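PDB 3RJ2: putative uncharacterized protein from Singapore grouper iridovirus, which binds histone H3, and so probably acts on the histones or chromatin of the infected host cell. Local coordinates for residues A[29-34]-A[101-106]; A[111-116]-A[121-126]; A[7-12]-A[95-100]. All coordinates share one frame; numbering follows the deposited sequence.

Interaction 1: residues A[29-34]-A[101-106]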
ATOM      1  N   LYS A  29      -0.848  -2.808 -16.113  1.00 42.05           N
ATOM      2  CA  LYS A  29       0.570  -2.997 -15.870  1.00 41.21           C
ATOM      3  C   LYS A  29       0.658  -3.667 -14.502  1.00 39.44           C
ATOM      4  O   LYS A  29      -0.355  -3.876 -13.851  1.00 39.75           O
ATOM      5  CB  LYS A  29       1.314  -1.653 -15.957  1.00 41.76           C
ATOM      6  CG  LYS A  29       1.231  -1.022 -17.370  1.00 43.17           C
ATOM      7  CD  LYS A  29       1.154   0.503 -17.345  1.00 45.15           C
ATOM      8  CE  LYS A  29       2.534   1.153 -17.460  1.00 45.99           C
ATOM      9  NZ  LYS A  29       2.468   2.626 -17.226  1.00 47.23           N
ATOM     10  N   TYR A  30       1.846  -4.057 -14.084  1.00 37.51           N
ATOM     11  CA  TYR A  30       1.928  -5.110 -13.084  1.00 35.12           C
ATOM     12  C   TYR A  30       2.126  -4.596 -11.636  1.00 32.14           C
ATOM     13  O   TYR A  30       1.233  -3.898 -11.119  1.00 31.58           O
ATOM     14  CB  TYR A  30       2.925  -6.177 -13.572  1.00 36.38           C
ATOM     15  CG  TYR A  30       2.360  -7.028 -14.724  1.00 39.94           C
ATOM     16  CD1 TYR A  30       2.173  -8.411 -14.567  1.00 43.17           C
ATOM     17  CD2 TYR A  30       1.987  -6.449 -15.956  1.00 41.72           C
ATOM     18  CE1 TYR A  30       1.647  -9.201 -15.605  1.00 45.28           C
ATOM     19  CE2 TYR A  30       1.455  -7.228 -16.997  1.00 43.79           C
ATOM     20  CZ  TYR A  30       1.288  -8.607 -16.813  1.00 45.54           C
ATOM     21  OH  TYR A  30       0.767  -9.402 -17.824  1.00 45.95           O
ATOM     22  N   CYS A  31       3.252  -4.921 -10.991  1.00 28.35           N
ATOM     23  CA  CYS A  31       3.524  -4.493  -9.607  1.00 24.86           C
ATOM     24  C   CYS A  31       3.679  -2.981  -9.451  1.00 22.77           C
ATOM     25  O   CYS A  31       4.256  -2.311 -10.307  1.00 22.49           O
ATOM     26  CB  CYS A  31       4.781  -5.150  -9.066  1.00 24.60           C
ATOM     27  SG  CYS A  31       4.626  -6.878  -8.811  1.00 24.60           S
ATOM     28  N   TRP A  32       3.145  -2.456  -8.356  1.00 19.96           N
ATOM     29  CA  TRP A  32       3.372  -1.066  -7.981  1.00 17.35           C
ATOM     30  C   TRP A  32       3.579  -0.910  -6.480  1.00 16.16           C
ATOM     31  O   TRP A  32       3.357  -1.844  -5.710  1.00 15.05           O
ATOM     32  CB  TRP A  32       2.266  -0.136  -8.509  1.00 16.52           C
ATOM     33  CG  TRP A  32       0.853  -0.580  -8.227  1.00 16.28           C
ATOM     34  CD1 TRP A  32      -0.034  -1.121  -9.127  1.00 15.71           C
ATOM     35  CD2 TRP A  32       0.152  -0.496  -6.979  1.00 13.45           C
ATOM     36  NE1 TRP A  32      -1.225  -1.393  -8.512  1.00 14.25           N
ATOM     37  CE2 TRP A  32      -1.144  -1.020  -7.196  1.00 12.91           C
ATOM     38  CE3 TRP A  32       0.493  -0.034  -5.696  1.00 12.63           C
ATOM     39  CZ2 TRP A  32      -2.104  -1.111  -6.171  1.00 11.75           C
ATOM     40  CZ3 TRP A  32      -0.463  -0.124  -4.676  1.00 10.91           C
ATOM     41  CH2 TRP A  32      -1.744  -0.654  -4.925  1.00 11.10           C
ATOM     42  N   ILE A  33       4.053   0.270  -6.090  1.00 15.16           N
ATOM     43  CA  ILE A  33       4.194   0.658  -4.691  1.00 14.49           C
ATOM     44  C   ILE A  33       3.469   1.984  -4.571  1.00 13.90           C
ATOM     45  O   ILE A  33       3.514   2.818  -5.482  1.00 13.82           O
ATOM     46  CB  ILE A  33       5.675   0.801  -4.272  1.00 14.39           C
ATOM     47  CG1 ILE A  33       6.413  -0.529  -4.455  1.00 14.70           C
ATOM     48  CG2 ILE A  33       5.796   1.272  -2.828  1.00 15.07           C
ATOM     49  CD1 ILE A  33       7.927  -0.412  -4.297  1.00 16.37           C
ATOM     50  N   TRP A  34       2.765   2.151  -3.461  1.00 12.94           N
ATOM     51  CA  TRP A  34       2.005   3.350  -3.203  1.00 12.56           C
ATOM     52  C   TRP A  34       2.363   3.897  -1.826  1.00 12.29           C
ATOM     53  O   TRP A  34       2.396   3.154  -0.847  1.00 11.19           O
ATOM     54  CB  TRP A  34       0.521   3.020  -3.302  1.00 12.62           C
ATOM     55  CG  TRP A  34      -0.429   4.109  -2.958  1.00 11.58           C
ATOM     56  CD1 TRP A  34      -0.836   5.133  -3.769  1.00 12.08           C
ATOM     57  CD2 TRP A  34      -1.138   4.264  -1.721  1.00 12.13           C
ATOM     58  NE1 TRP A  34      -1.745   5.933  -3.098  1.00 12.17           N
ATOM     59  CE2 TRP A  34      -1.951   5.414  -1.843  1.00 12.57           C
ATOM     60  CE3 TRP A  34      -1.147   3.554  -0.505  1.00 13.11           C
ATOM     61  CZ2 TRP A  34      -2.794   5.860  -0.798  1.00 12.72           C
ATOM     62  CZ3 TRP A  34      -1.990   4.004   0.541  1.00 12.01           C
ATOM     63  CH2 TRP A  34      -2.800   5.139   0.375  1.00 11.68           C
ATOM     64  N   ILE A 101       3.348  -8.276  -3.578  1.00 14.80           N
ATOM     65  CA  ILE A 101       4.674  -8.475  -2.998  1.00 15.12           C
ATOM     66  C   ILE A 101       5.075  -9.950  -3.098  1.00 16.07           C
ATOM     67  O   ILE A 101       6.225 -10.303  -2.823  1.00 16.05           O
ATOM     68  CB  ILE A 101       4.767  -7.979  -1.535  1.00 14.82           C
ATOM     69  CG1 ILE A 101       6.244  -7.866  -1.107  1.00 15.43           C
ATOM     70  CG2 ILE A 101       3.973  -8.898  -0.601  1.00 13.67           C
ATOM     71  CD1 ILE A 101       6.524  -6.833  -0.067  1.00 15.33           C
ATOM     72  N   ASN A 102       4.121 -10.803  -3.486  1.00 16.85           N
ATOM     73  CA  ASN A 102       4.416 -12.214  -3.789  1.00 17.95           C
ATOM     74  C   ASN A 102       5.295 -12.347  -5.022  1.00 18.57           C
ATOM     75  O   ASN A 102       5.990 -13.348  -5.172  1.00 19.54           O
ATOM     76  CB  ASN A 102       3.156 -13.091  -3.903  1.00 17.41           C
ATOM     77  CG  ASN A 102       2.195 -12.616  -4.956  1.00 18.20           C
ATOM     78  OD1 ASN A 102       1.966 -13.303  -5.965  1.00 21.83           O
ATOM     79  ND2 ASN A 102       1.610 -11.448  -4.740  1.00 16.09           N
ATOM     80  N   VAL A 103       5.251 -11.328  -5.884  1.00 18.90           N
ATOM     81  CA  VAL A 103       6.091 -11.229  -7.072  1.00 19.04           C
ATOM     82  C   VAL A 103       7.327 -10.331  -6.828  1.00 18.91           C
ATOM     83  O   VAL A 103       8.455 -10.790  -6.959  1.00 18.79           O
ATOM     84  CB  VAL A 103       5.270 -10.716  -8.278  1.00 19.45           C
ATOM     85  CG1 VAL A 103       6.171 -10.372  -9.469  1.00 20.44           C
ATOM     86  CG2 VAL A 103       4.211 -11.757  -8.690  1.00 20.38           C
ATOM     87  N   SER A 104       7.102  -9.074  -6.436  1.00 18.23           N
ATOM     88  CA  SER A 104       8.169  -8.077  -6.343  1.00 17.69           C
ATOM     89  C   SER A 104       9.233  -8.346  -5.276  1.00 17.60           C
ATOM     90  O   SER A 104      10.363  -7.870  -5.399  1.00 17.73           O
ATOM     91  CB  SER A 104       7.585  -6.669  -6.152  1.00 17.65           C
ATOM     92  OG  SER A 104       6.977  -6.507  -4.888  1.00 15.91           O
ATOM     93  N   LEU A 105       8.899  -9.106  -4.240  1.00 17.41           N
ATOM     94  CA  LEU A 105       9.873  -9.342  -3.164  1.00 17.59           C
ATOM     95  C   LEU A 105      11.058 -10.159  -3.653  1.00 17.67           C
ATOM     96  O   LEU A 105      12.194  -9.901  -3.266  1.00 17.29           O
ATOM     97  CB  LEU A 105       9.242 -10.010  -1.938  1.00 17.23           C
ATOM     98  CG  LEU A 105      10.155 -10.334  -0.754  1.00 17.21           C
ATOM     99  CD1 LEU A 105      10.836  -9.080  -0.185  1.00 16.75           C
ATOM    100  CD2 LEU A 105       9.395 -11.088   0.331  1.00 16.94           C
ATOM    101  N   THR A 106      10.778 -11.130  -4.517  1.00 18.30           N
ATOM    102  CA  THR A 106      11.821 -11.970  -5.095  1.00 18.59           C
ATOM    103  C   THR A 106      12.298 -11.421  -6.440  1.00 18.93           C
ATOM    104  O   THR A 106      13.425 -11.692  -6.852  1.00 18.45           O
ATOM    105  CB  THR A 106      11.349 -13.419  -5.224  1.00 18.40           C
ATOM    106  OG1 THR A 106       9.964 -13.418  -5.562  1.00 20.10           O
ATOM    107  CG2 THR A 106      11.505 -14.139  -3.892  1.00 19.20           C
TER
HETATM  108  O   HOH W   1       5.136  -4.360  -5.118  1.00 22.83           O

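Interaction 2: residues A[111-116]-A[121-126]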
ATOM      1  N   VAL A 111       8.800  -4.336 -10.383  1.00 23.03           N
ATOM      2  CA  VAL A 111       8.115  -3.097 -10.001  1.00 22.78           C
ATOM      3  C   VAL A 111       8.506  -1.999 -10.979  1.00 23.19           C
ATOM      4  O   VAL A 111       9.686  -1.705 -11.127  1.00 22.89           O
ATOM      5  CB  VAL A 111       8.517  -2.605  -8.587  1.00 22.54           C
ATOM      6  CG1 VAL A 111       7.769  -1.314  -8.244  1.00 22.48           C
ATOM      7  CG2 VAL A 111       8.255  -3.651  -7.548  1.00 21.65           C
ATOM      8  N   HIS A 112       7.527  -1.386 -11.638  1.00 23.90           N
ATOM      9  CA  HIS A 112       7.830  -0.267 -12.538  1.00 24.95           C
ATOM     10  C   HIS A 112       7.114   1.030 -12.230  1.00 24.43           C
ATOM     11  O   HIS A 112       7.314   2.026 -12.927  1.00 24.63           O
ATOM     12  CB  HIS A 112       7.630  -0.652 -14.011  1.00 25.95           C
ATOM     13  CG  HIS A 112       8.754  -1.473 -14.564  1.00 28.15           C
ATOM     14  ND1 HIS A 112       8.574  -2.420 -15.547  1.00 30.44           N
ATOM     15  CD2 HIS A 112      10.069  -1.510 -14.240  1.00 29.19           C
ATOM     16  CE1 HIS A 112       9.732  -2.991 -15.819  1.00 31.19           C
ATOM     17  NE2 HIS A 112      10.654  -2.460 -15.035  1.00 30.48           N
ATOM     18  N   MET A 113       6.301   1.024 -11.182  1.00 24.00           N
ATOM     19  CA  MET A 113       5.469   2.184 -10.840  1.00 23.57           C
ATOM     20  C   MET A 113       5.484   2.447  -9.336  1.00 22.62           C
ATOM     21  O   MET A 113       5.313   1.522  -8.548  1.00 21.39           O
ATOM     22  CB  MET A 113       4.037   1.923 -11.311  1.00 23.86           C
ATOM     23  CG  MET A 113       3.055   3.039 -11.059  1.00 26.64           C
ATOM     24  SD  MET A 113       3.317   4.520 -12.047  1.00 31.86           S
ATOM     25  CE  MET A 113       3.287   3.846 -13.718  1.00 32.20           C
ATOM     26  N   HIS A 114       5.719   3.704  -8.955  1.00 22.42           N
ATOM     27  CA  HIS A 114       5.487   4.164  -7.594  1.00 22.36           C
ATOM     28  C   HIS A 114       4.467   5.293  -7.629  1.00 22.82           C
ATOM     29  O   HIS A 114       4.690   6.320  -8.280  1.00 22.90           O
ATOM     30  CB  HIS A 114       6.786   4.614  -6.905  1.00 22.09           C
ATOM     31  CG  HIS A 114       6.572   5.301  -5.587  1.00 22.44           C
ATOM     32  ND1 HIS A 114       6.054   4.656  -4.480  1.00 22.84           N
ATOM     33  CD2 HIS A 114       6.808   6.578  -5.197  1.00 21.93           C
ATOM     34  CE1 HIS A 114       5.982   5.502  -3.472  1.00 20.65           C
ATOM     35  NE2 HIS A 114       6.439   6.674  -3.878  1.00 22.28           N
ATOM     36  N   TYR A 115       3.350   5.096  -6.940  1.00 22.70           N
ATOM     37  CA  TYR A 115       2.346   6.142  -6.809  1.00 23.86           C
ATOM     38  C   TYR A 115       2.585   6.948  -5.542  1.00 24.84           C
ATOM     39  O   TYR A 115       2.529   6.414  -4.442  1.00 24.08           O
ATOM     40  CB  TYR A 115       0.932   5.554  -6.786  1.00 23.18           C
ATOM     41  CG  TYR A 115       0.486   4.901  -8.074  1.00 24.01           C
ATOM     42  CD1 TYR A 115       0.254   5.655  -9.230  1.00 24.68           C
ATOM     43  CD2 TYR A 115       0.266   3.531  -8.134  1.00 25.30           C
ATOM     44  CE1 TYR A 115      -0.175   5.050 -10.418  1.00 26.20           C
ATOM     45  CE2 TYR A 115      -0.166   2.911  -9.315  1.00 27.07           C
ATOM     46  CZ  TYR A 115      -0.383   3.681 -10.452  1.00 27.85           C
ATOM     47  OH  TYR A 115      -0.804   3.075 -11.619  1.00 29.99           O
ATOM     48  N   ASP A 116       2.884   8.230  -5.694  1.00 27.05           N
ATOM     49  CA  ASP A 116       2.967   9.091  -4.526  1.00 29.40           C
ATOM     50  C   ASP A 116       1.697   9.883  -4.498  1.00 30.69           C
ATOM     51  O   ASP A 116       1.410  10.626  -5.429  1.00 31.22           O
ATOM     52  CB  ASP A 116       4.176  10.019  -4.542  1.00 29.52           C
ATOM     53  CG  ASP A 116       4.396  10.700  -3.193  1.00 30.93           C
ATOM     54  OD1 ASP A 116       3.583  11.585  -2.824  1.00 32.02           O
ATOM     55  OD2 ASP A 116       5.370  10.332  -2.487  1.00 31.99           O
ATOM     56  N   GLU A 121       2.583  10.090  -9.891  1.00 33.70           N
ATOM     57  CA  GLU A 121       3.175   8.810 -10.253  1.00 32.71           C
ATOM     58  C   GLU A 121       4.636   8.936 -10.727  1.00 31.41           C
ATOM     59  O   GLU A 121       5.005   9.873 -11.447  1.00 30.99           O
ATOM     60  CB  GLU A 121       2.262   8.103 -11.266  1.00 32.90           C
ATOM     61  CG  GLU A 121       2.871   7.763 -12.611  1.00 35.46           C
ATOM     62  CD  GLU A 121       1.812   7.499 -13.678  1.00 39.54           C
ATOM     63  OE1 GLU A 121       0.873   8.319 -13.790  1.00 39.42           O
ATOM     64  OE2 GLU A 121       1.918   6.474 -14.406  1.00 41.63           O
ATOM     65  N   GLN A 122       5.469   8.007 -10.281  1.00 29.81           N
ATOM     66  CA  GLN A 122       6.851   7.953 -10.710  1.00 28.96           C
ATOM     67  C   GLN A 122       7.128   6.621 -11.404  1.00 27.74           C
ATOM     68  O   GLN A 122       6.894   5.555 -10.833  1.00 27.45           O
ATOM     69  CB  GLN A 122       7.810   8.127  -9.525  1.00 29.73           C
ATOM     70  CG  GLN A 122       8.041   9.578  -9.039  1.00 32.34           C
ATOM     71  CD  GLN A 122       7.106  10.004  -7.902  1.00 35.65           C
ATOM     72  OE1 GLN A 122       6.349   9.196  -7.359  1.00 37.98           O
ATOM     73  NE2 GLN A 122       7.158  11.285  -7.542  1.00 36.30           N
ATOM     74  N   ILE A 123       7.621   6.679 -12.633  1.00 26.05           N
ATOM     75  CA  ILE A 123       8.045   5.473 -13.323  1.00 25.23           C
ATOM     76  C   ILE A 123       9.506   5.211 -12.986  1.00 24.49           C
ATOM     77  O   ILE A 123      10.393   6.023 -13.277  1.00 24.24           O
ATOM     78  CB  ILE A 123       7.810   5.530 -14.855  1.00 25.28           C
ATOM     79  CG1 ILE A 123       6.323   5.384 -15.169  1.00 25.33           C
ATOM     80  CG2 ILE A 123       8.562   4.396 -15.570  1.00 25.74           C
ATOM     81  CD1 ILE A 123       5.529   6.639 -15.033  1.00 27.13           C
ATOM     82  N   ARG A 124       9.741   4.075 -12.341  1.00 23.69           N
ATOM     83  CA  ARG A 124      11.078   3.700 -11.936  1.00 23.86           C
ATOM     84  C   ARG A 124      11.182   2.214 -11.668  1.00 23.32           C
ATOM     85  O   ARG A 124      10.189   1.551 -11.398  1.00 22.75           O
ATOM     86  CB  ARG A 124      11.528   4.500 -10.700  1.00 24.13           C
ATOM     87  CG  ARG A 124      10.624   4.375  -9.472  1.00 24.81           C
ATOM     88  CD  ARG A 124      11.377   4.768  -8.209  1.00 27.14           C
ATOM     89  NE  ARG A 124      12.551   3.914  -7.991  1.00 28.36           N
ATOM     90  CZ  ARG A 124      13.573   4.214  -7.194  1.00 28.99           C
ATOM     91  NH1 ARG A 124      13.595   5.356  -6.516  1.00 30.72           N
ATOM     92  NH2 ARG A 124      14.586   3.373  -7.087  1.00 28.56           N
ATOM     93  N   SER A 125      12.408   1.715 -11.738  1.00 23.16           N
ATOM     94  CA  SER A 125      12.717   0.366 -11.323  1.00 23.62           C
ATOM     95  C   SER A 125      13.473   0.398  -9.988  1.00 22.82           C
ATOM     96  O   SER A 125      13.964   1.447  -9.558  1.00 23.42           O
ATOM     97  CB  SER A 125      13.543  -0.329 -12.400  1.00 23.99           C
ATOM     98  OG  SER A 125      13.181  -1.699 -12.507  1.00 27.13           O
ATOM     99  N   TYR A 126      13.559  -0.751  -9.339  1.00 21.59           N
ATOM    100  CA  TYR A 126      14.184  -0.876  -8.044  1.00 21.05           C
ATOM    101  C   TYR A 126      15.105  -2.067  -8.094  1.00 20.50           C
ATOM    102  O   TYR A 126      14.681  -3.145  -8.492  1.00 19.90           O
ATOM    103  CB  TYR A 126      13.131  -1.164  -6.968  1.00 21.24           C
ATOM    104  CG  TYR A 126      12.220  -0.010  -6.644  1.00 22.10           C
ATOM    105  CD1 TYR A 126      12.497   0.829  -5.578  1.00 22.55           C
ATOM    106  CD2 TYR A 126      11.067   0.230  -7.395  1.00 22.84           C
ATOM    107  CE1 TYR A 126      11.669   1.901  -5.265  1.00 22.84           C
ATOM    108  CE2 TYR A 126      10.221   1.307  -7.090  1.00 23.02           C
ATOM    109  CZ  TYR A 126      10.538   2.131  -6.019  1.00 23.08           C
ATOM    110  OH  TYR A 126       9.732   3.190  -5.696  1.00 24.72           O
TER

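Interaction 3: residues A[7-12]-A[95-100]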
ATOM      1  N   ALA A   7      -6.720  -0.926  -5.760  1.00 19.47           N
ATOM      2  CA  ALA A   7      -7.068  -0.882  -4.349  1.00 20.56           C
ATOM      3  C   ALA A   7      -7.951   0.318  -4.054  1.00 21.34           C
ATOM      4  O   ALA A   7      -7.644   1.445  -4.450  1.00 21.82           O
ATOM      5  CB  ALA A   7      -5.799  -0.859  -3.480  1.00 20.14           C
ATOM      6  N   ASN A   8      -9.072   0.057  -3.393  1.00 22.14           N
ATOM      7  CA  ASN A   8      -9.950   1.101  -2.909  1.00 23.24           C
ATOM      8  C   ASN A   8      -9.720   1.203  -1.401  1.00 23.15           C
ATOM      9  O   ASN A   8     -10.082   0.288  -0.655  1.00 22.88           O
ATOM     10  CB  ASN A   8     -11.415   0.773  -3.250  1.00 23.81           C
ATOM     11  CG  ASN A   8     -12.382   1.926  -2.909  1.00 27.19           C
ATOM     12  OD1 ASN A   8     -12.766   2.117  -1.752  1.00 29.34           O
ATOM     13  ND2 ASN A   8     -12.784   2.686  -3.931  1.00 29.97           N
ATOM     14  N   CYS A   9      -9.079   2.291  -0.967  1.00 22.76           N
ATOM     15  CA  CYS A   9      -8.773   2.507   0.446  1.00 22.60           C
ATOM     16  C   CYS A   9      -9.628   3.609   1.053  1.00 21.85           C
ATOM     17  O   CYS A   9      -9.583   4.761   0.594  1.00 20.74           O
ATOM     18  CB  CYS A   9      -7.302   2.879   0.644  1.00 22.98           C
ATOM     19  SG  CYS A   9      -6.116   1.783  -0.154  1.00 27.11           S
ATOM     20  N   GLU A  10     -10.405   3.234   2.076  1.00 20.89           N
ATOM     21  CA  GLU A  10     -11.103   4.186   2.943  1.00 20.68           C
ATOM     22  C   GLU A  10     -10.340   4.358   4.258  1.00 19.03           C
ATOM     23  O   GLU A  10     -10.324   3.466   5.097  1.00 18.45           O
ATOM     24  CB  GLU A  10     -12.538   3.743   3.250  1.00 21.00           C
ATOM     25  CG  GLU A  10     -13.484   3.780   2.073  1.00 25.43           C
ATOM     26  CD  GLU A  10     -14.943   3.432   2.443  1.00 30.71           C
ATOM     27  OE1 GLU A  10     -15.177   2.775   3.486  1.00 32.46           O
ATOM     28  OE2 GLU A  10     -15.857   3.822   1.672  1.00 32.24           O
ATOM     29  N   PHE A  11      -9.708   5.513   4.405  1.00 17.76           N
ATOM     30  CA  PHE A  11      -9.053   5.912   5.635  1.00 16.88           C
ATOM     31  C   PHE A  11     -10.066   6.644   6.476  1.00 16.14           C
ATOM     32  O   PHE A  11     -10.712   7.568   5.996  1.00 16.73           O
ATOM     33  CB  PHE A  11      -7.849   6.796   5.344  1.00 16.22           C
ATOM     34  CG  PHE A  11      -6.673   6.038   4.817  1.00 15.95           C
ATOM     35  CD1 PHE A  11      -6.435   5.962   3.456  1.00 15.37           C
ATOM     36  CD2 PHE A  11      -5.817   5.376   5.686  1.00 15.42           C
ATOM     37  CE1 PHE A  11      -5.359   5.254   2.964  1.00 15.75           C
ATOM     38  CE2 PHE A  11      -4.728   4.666   5.201  1.00 15.24           C
ATOM     39  CZ  PHE A  11      -4.501   4.600   3.838  1.00 14.07           C
ATOM     40  N   VAL A  12     -10.227   6.193   7.715  1.00 15.63           N
ATOM     41  CA  VAL A  12     -11.249   6.716   8.630  1.00 15.12           C
ATOM     42  C   VAL A  12     -10.552   7.436   9.772  1.00 15.01           C
ATOM     43  O   VAL A  12      -9.639   6.879  10.364  1.00 14.69           O
ATOM     44  CB  VAL A  12     -12.136   5.564   9.199  1.00 15.02           C
ATOM     45  CG1 VAL A  12     -13.357   6.110   9.932  1.00 15.26           C
ATOM     46  CG2 VAL A  12     -12.569   4.621   8.094  1.00 14.85           C
ATOM     47  N   ALA A  95       1.312   5.738   5.052  1.00 11.60           N
ATOM     48  CA  ALA A  95       0.993   4.372   4.678  1.00 11.69           C
ATOM     49  C   ALA A  95       1.684   4.055   3.356  1.00 11.35           C
ATOM     50  O   ALA A  95       1.913   4.935   2.536  1.00 12.15           O
ATOM     51  CB  ALA A  95      -0.523   4.171   4.563  1.00 10.73           C
ATOM     52  N   ARG A  96       2.031   2.796   3.173  1.00 10.66           N
ATOM     53  CA  ARG A  96       2.564   2.317   1.923  1.00 10.05           C
ATOM     54  C   ARG A  96       1.914   0.968   1.639  1.00 10.57           C
ATOM     55  O   ARG A  96       1.670   0.170   2.559  1.00 10.84           O
ATOM     56  CB  ARG A  96       4.096   2.223   1.989  1.00  9.88           C
ATOM     57  CG  ARG A  96       4.790   1.612   0.762  1.00  8.16           C
ATOM     58  CD  ARG A  96       6.279   1.891   0.767  1.00  7.74           C
ATOM     59  NE  ARG A  96       6.557   3.319   0.592  1.00  8.11           N
ATOM     60  CZ  ARG A  96       7.674   3.930   0.984  1.00  7.35           C
ATOM     61  NH1 ARG A  96       8.647   3.256   1.606  1.00  4.89           N
ATOM     62  NH2 ARG A  96       7.817   5.225   0.757  1.00  7.76           N
ATOM     63  N   ILE A  97       1.588   0.737   0.373  1.00 10.10           N
ATOM     64  CA  ILE A  97       1.163  -0.577  -0.073  1.00 10.65           C
ATOM     65  C   ILE A  97       2.183  -1.078  -1.087  1.00 11.06           C
ATOM     66  O   ILE A  97       2.508  -0.361  -2.040  1.00 11.37           O
ATOM     67  CB  ILE A  97      -0.273  -0.530  -0.682  1.00 10.68           C
ATOM     68  CG1 ILE A  97      -1.289  -0.114   0.396  1.00 10.86           C
ATOM     69  CG2 ILE A  97      -0.637  -1.849  -1.324  1.00 10.46           C
ATOM     70  CD1 ILE A  97      -2.731   0.089  -0.081  1.00 12.74           C
ATOM     71  N   HIS A  98       2.733  -2.270  -0.857  1.00 10.68           N
ATOM     72  CA  HIS A  98       3.458  -2.988  -1.901  1.00 10.49           C
ATOM     73  C   HIS A  98       2.455  -3.983  -2.465  1.00 11.13           C
ATOM     74  O   HIS A  98       2.112  -4.960  -1.787  1.00 10.86           O
ATOM     75  CB  HIS A  98       4.678  -3.753  -1.350  1.00 10.61           C
ATOM     76  CG  HIS A  98       5.811  -2.875  -0.897  1.00 10.68           C
ATOM     77  ND1 HIS A  98       5.759  -2.123   0.258  1.00 10.02           N
ATOM     78  CD2 HIS A  98       7.031  -2.645  -1.438  1.00  8.27           C
ATOM     79  CE1 HIS A  98       6.890  -1.454   0.400  1.00 10.86           C
ATOM     80  NE2 HIS A  98       7.683  -1.762  -0.611  1.00  8.59           N
ATOM     81  N   ALA A  99       1.984  -3.733  -3.687  1.00 10.87           N
ATOM     82  CA  ALA A  99       1.042  -4.613  -4.377  1.00 11.75           C
ATOM     83  C   ALA A  99       1.716  -5.814  -5.046  1.00 12.33           C
ATOM     84  O   ALA A  99       2.741  -5.673  -5.707  1.00 12.93           O
ATOM     85  CB  ALA A  99       0.264  -3.820  -5.407  1.00 12.05           C
ATOM     86  N   ALA A 100       1.116  -6.992  -4.879  1.00 13.09           N
ATOM     87  CA  ALA A 100       1.674  -8.267  -5.325  1.00 13.68           C
ATOM     88  C   ALA A 100       3.126  -8.390  -4.888  1.00 14.23           C
ATOM     89  O   ALA A 100       4.020  -8.573  -5.715  1.00 14.24           O
ATOM     90  CB  ALA A 100       1.537  -8.449  -6.843  1.00 13.61           C
TER

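Interaction 1: residues A[29-34]-A[101-106]
The thiol of C31 reaches across to V103 and S104 on the short helix 101-104, joining strand 31-37 to the segment that follows strand 94-98. From CB, which is directed at the helix, the C31 chain ends one bond later in SG. A chi1 of -68° sets SG opposite its own carbonyl carbon and beside its backbone N, where it meets two neighbouring residues of the helix. It lies 3.9 Å from V103 CG1 and equally near V103 CB, and on the S104 side 4.0 Å from S104 CB. Within this contact the sulfur meets only carbon atoms, while the S104 hydroxyl turns elsewhere.

With chi1 at 69°, S104 OG stands between its own N and carbonyl carbon and gives its hydrogen to a water 2.8 Å away. That water in turn donates to W32 O at 3.1 Å, bridging the helix to the strand one residue beyond C31. A small residue suits position 104, because its CB also packs on V111 and the side chain touches F131 of helix 128-136. V103, branched at CB, offers a broader apolar surface and also touches D110.

Chemically, then, the direct contact is weak dispersion between sulfur and carbon, and its one polar link is water-mediated. Helix and strand thus meet here through a small apolar patch and one bridging water, a modest part of what places the helix.

Interaction 2: residues A[111-116]-A[121-126]
H114 and Q122 exchange two backbone hydrogen bonds at the heart of a beta hairpin made by strands 111-116 and 120-123. H114 N gives its hydrogen to Q122 O at 2.9 Å, almost straight at 174°, and Q122 N returns one to H114 O at 2.7 Å. These make H114 and Q122 a hydrogen-bonded antiparallel pair, flanked by the non-hydrogen-bonded pairs M113 with I123 and Y115 with E121. Toward the end of the pairing, R124 N donates to H112 O at 3.2 Å, but from well above the carbonyl plane, as the second strand gives way to loop.

The R124 guanidinium turns back on its own segment and grips S125 O side-on with NE and NH2. One of its faces lies against the Y126 ring, with NE 3.3 Å above the ring plane and displaced toward the rim.

On the face carrying M113, Y115, E121 and I123, the flexible methionine bends at chi2 and chi3, bringing its thioether beside the aliphatic part of E121, while its CE meets I123 CG1 at 3.7 Å. Y115 lies alongside E121 with CD1 against CB, and its ring meets W32 edge-to-face. On the H114 face the long tyrosine Y126 spans two residues of the first strand: V111 CG1 packs 3.7 Å from its CD2, and its OH stands 3.5 Å from H114 CB.

Interaction 3: residues A[7-12]-A[95-100]
Segments 7-12 and 95-100 belong to two different beta-sheets and face each other across the space between them, as in a beta-sandwich. Their nearest CA atoms, those of F11 and A95, are 10.2 Å apart, a separation at which only side chains can meet. In each strand alternate residues turn inward: A7, C9 and F11 from one, A95 and I97 from the other.

Two contacts carry the packing. C9 SG lies 3.8 Å from I97 CD1, the end of an isoleucine chain extended at chi2 (175°), which carries its methyl across to the small cysteine. Beside them the long F11 side chain spans most of the gap, its CZ coming 4.1 Å from A95 CB. Large is matched to small in both pairs, and all four residues are buried, as suits apolar groups and a thiol in a hydrophobic core.

F11 also meets the rings of Y36 and Y42, and C9 and F11 both rest on L45 of strand 44-50. Strand 6-12 lies between strands 18-22 and 44-50 in its sheet; strand 94-98 lies between 56-62 and 31-37 in the other. R96 and H98, on the opposite face of that strand from A95 and I97, are hydrogen-bonded to T134 of helix 128-136.

Overall arrangement
From the N terminus, strand 6-12 opens interaction 3, which is closed only at 95-100 after 82 intervening residues. Segment 29-34 falls inside that loop, but its partner 101-106 lies beyond it, so interactions 1 and 3 cross. Interaction 2 follows both in series as a local hairpin with four residues between its segments. Interaction 3 joins the four-stranded sheet to the six-stranded one, whereas interactions 1 and 2 build on the latter. There strand 31-37 is central, pairing antiparallel with 94-98 and parallel with 111-116: I33 N and O bond to M113 O and Y115 N, while W34 O and W32 O receive I97 N and A99 N.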